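Side-chain contact in pleckstrin homology domain-containing family M member 2 (Homo sapiens, PDB 3CXB), which binds the Salmonella effector SifA through its PH domain and probably links it to kinesin: residues Arg58-Thr62 / Thr63-His67. Sequence-based numbering, arbitrary orientation.
Sequences RRANT and TDRPH
Arg65 reaches back across the turn to Asn61, and its guanidinium NH2 lies 2.6 Å from the amide oxygen OD1 of Asn61. The two side chains approach at a slant, with the amide and guanidinium planes 38° apart. Asn61 O lies in the guanidinium plane at its edge, 3.5 Å from Arg65 NE. A chi1 of 58° sets Arg65 CG between its backbone N and carbonyl carbon, and the straight chain beyond, from CG to NE, carries the guanidinium to Asn61. Ala60 CB lies 4.0 Å from Arg65 NH2, a van der Waals contact beside the polar one.

The tighter part of the turn gathers round Thr62 O, an atom crowded in the model and therefore less surely placed. Arg65 NE gives it a weak, strongly bent hydrogen bond of 3.0 Å (121° at the hydrogen), and Thr63 OG1 donates to it over an implausibly short distance; both bonds are uncertain at 2.6 Å resolution. Beside them, Thr63 CG2 touches Asn61 OD1 at 3.7 Å.

The solvent side is slacker: Asp64 points away from the preceding residues, its OD2 coming no nearer to Thr62 CG2 than 4.4 Å. Arg65 also touches Lys9 and Trp20, and its NH1 makes a long, weak ion pair with Glu80.

This exposed loop joins strands 54-59 and 68-73, neighbours in the antiparallel sheet of the PH domain. The oxygens of Asn61, with the more distant Glu80, give the arginine charge a polar setting on the strand side of the turn, whereas the poor order of Thr63 is consistent with a mobile tip.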
loop_
_atom_site.group_PDB
_atom_site.type_symbol
_atom_site.label_atom_id
_atom_site.label_comp_id
_atom_site.label_asym_id
_atom_site.label_seq_id
_atom_site.Cartn_x
_atom_site.Cartn_y
_atom_site.Cartn_z
ATOM N N ARG B 58 0.332 0.617 9.457
ATOM C CA ARG B 58 -0.208 1.594 10.380
ATOM C C ARG B 58 -0.855 2.751 9.621
ATOM O O ARG B 58 -0.593 2.958 8.446
ATOM C CB ARG B 58 0.901 2.117 11.298
ATOM C CG ARG B 58 2.000 2.877 10.584
ATOM C CD ARG B 58 3.146 3.205 11.529
ATOM N NE ARG B 58 3.554 4.606 11.431
ATOM C CZ ARG B 58 2.987 5.606 12.099
ATOM N NH1 ARG B 58 1.973 5.380 12.933
ATOM N NH2 ARG B 58 3.445 6.839 11.941
ATOM N N ARG B 59 -1.726 3.487 10.289
ATOM C CA ARG B 59 -2.336 4.642 9.669
ATOM C C ARG B 59 -1.218 5.680 9.711
ATOM O O ARG B 59 -0.451 5.725 10.674
ATOM C CB ARG B 59 -3.542 5.111 10.489
ATOM C CG ARG B 59 -4.855 4.391 10.180
ATOM C CD ARG B 59 -5.761 4.482 11.384
ATOM N NE ARG B 59 -7.116 4.932 11.079
ATOM C CZ ARG B 59 -8.173 4.136 11.047
ATOM N NH1 ARG B 59 -9.372 4.630 10.765
ATOM N NH2 ARG B 59 -8.029 2.841 11.295
ATOM N N ALA B 60 -1.111 6.505 8.677
ATOM C CA ALA B 60 -0.054 7.504 8.630
ATOM C C ALA B 60 -0.489 8.881 9.103
ATOM O O ALA B 60 -1.660 9.117 9.392
ATOM C CB ALA B 60 0.500 7.600 7.223
ATOM N N ASN B 61 0.483 9.782 9.178
ATOM C CA ASN B 61 0.265 11.158 9.596
ATOM C C ASN B 61 -0.490 11.933 8.515
ATOM O O ASN B 61 -0.776 11.391 7.451
ATOM C CB ASN B 61 1.620 11.801 9.885
ATOM C CG ASN B 61 2.727 11.241 9.002
ATOM O OD1 ASN B 61 3.063 11.814 7.965
ATOM N ND2 ASN B 61 3.286 10.100 9.406
ATOM N N THR B 62 -0.811 13.196 8.781
ATOM C CA THR B 62 -1.549 14.008 7.812
ATOM C C THR B 62 -0.700 14.478 6.636
ATOM O O THR B 62 -0.534 13.754 5.661
ATOM C CB THR B 62 -2.186 15.251 8.477
ATOM O OG1 THR B 62 -3.106 14.834 9.491
ATOM C CG2 THR B 62 -2.941 16.084 7.443
ATOM N N THR B 63 -0.170 15.693 6.734
ATOM C CA THR B 63 0.649 16.277 5.675
ATOM C C THR B 63 -0.131 16.336 4.368
ATOM O O THR B 63 0.372 15.962 3.308
ATOM C CB THR B 63 1.953 15.477 5.447
ATOM O OG1 THR B 63 1.647 14.209 4.857
ATOM C CG2 THR B 63 2.676 15.256 6.768
ATOM N N ASP B 64 -1.372 16.803 4.461
ATOM C CA ASP B 64 -2.249 16.944 3.306
ATOM C C ASP B 64 -2.235 15.728 2.389
ATOM O O ASP B 64 -1.572 15.710 1.353
ATOM C CB ASP B 64 -1.868 18.204 2.524
ATOM C CG ASP B 64 -1.851 19.449 3.403
ATOM O OD1 ASP B 64 -1.514 20.540 2.894
ATOM O OD2 ASP B 64 -2.176 19.335 4.605
ATOM N N ARG B 65 -2.988 14.716 2.796
ATOM C CA ARG B 65 -3.115 13.464 2.066
ATOM C C ARG B 65 -4.054 12.589 2.894
ATOM O O ARG B 65 -3.630 11.629 3.532
ATOM C CB ARG B 65 -1.745 12.793 1.925
ATOM C CG ARG B 65 -1.066 12.512 3.252
ATOM C CD ARG B 65 0.287 11.858 3.073
ATOM N NE ARG B 65 0.880 11.481 4.353
ATOM C CZ ARG B 65 2.087 10.940 4.488
ATOM N NH1 ARG B 65 2.836 10.713 3.417
ATOM N NH2 ARG B 65 2.546 10.624 5.691
ATOM N N PRO B 66 -5.353 12.920 2.888
ATOM C CA PRO B 66 -6.384 12.191 3.632
ATOM C C PRO B 66 -6.443 10.693 3.359
ATOM O O PRO B 66 -6.226 10.251 2.229
ATOM C CB PRO B 66 -7.670 12.898 3.214
ATOM C CG PRO B 66 -7.365 13.334 1.826
ATOM C CD PRO B 66 -5.970 13.886 1.965
ATOM N N HIS B 67 -6.734 9.921 4.408
ATOM C CA HIS B 67 -6.851 8.467 4.315
ATOM C C HIS B 67 -5.538 7.763 3.952
ATOM O O HIS B 67 -5.544 6.794 3.190
ATOM C CB HIS B 67 -7.918 8.105 3.278
ATOM C CG HIS B 67 -9.101 9.021 3.282
ATOM N ND1 HIS B 67 -9.975 9.106 4.345
ATOM C CD2 HIS B 67 -9.544 9.904 2.357
ATOM C CE1 HIS B 67 -10.907 10.004 4.074
ATOM N NE2 HIS B 67 -10.668 10.503 2.873
#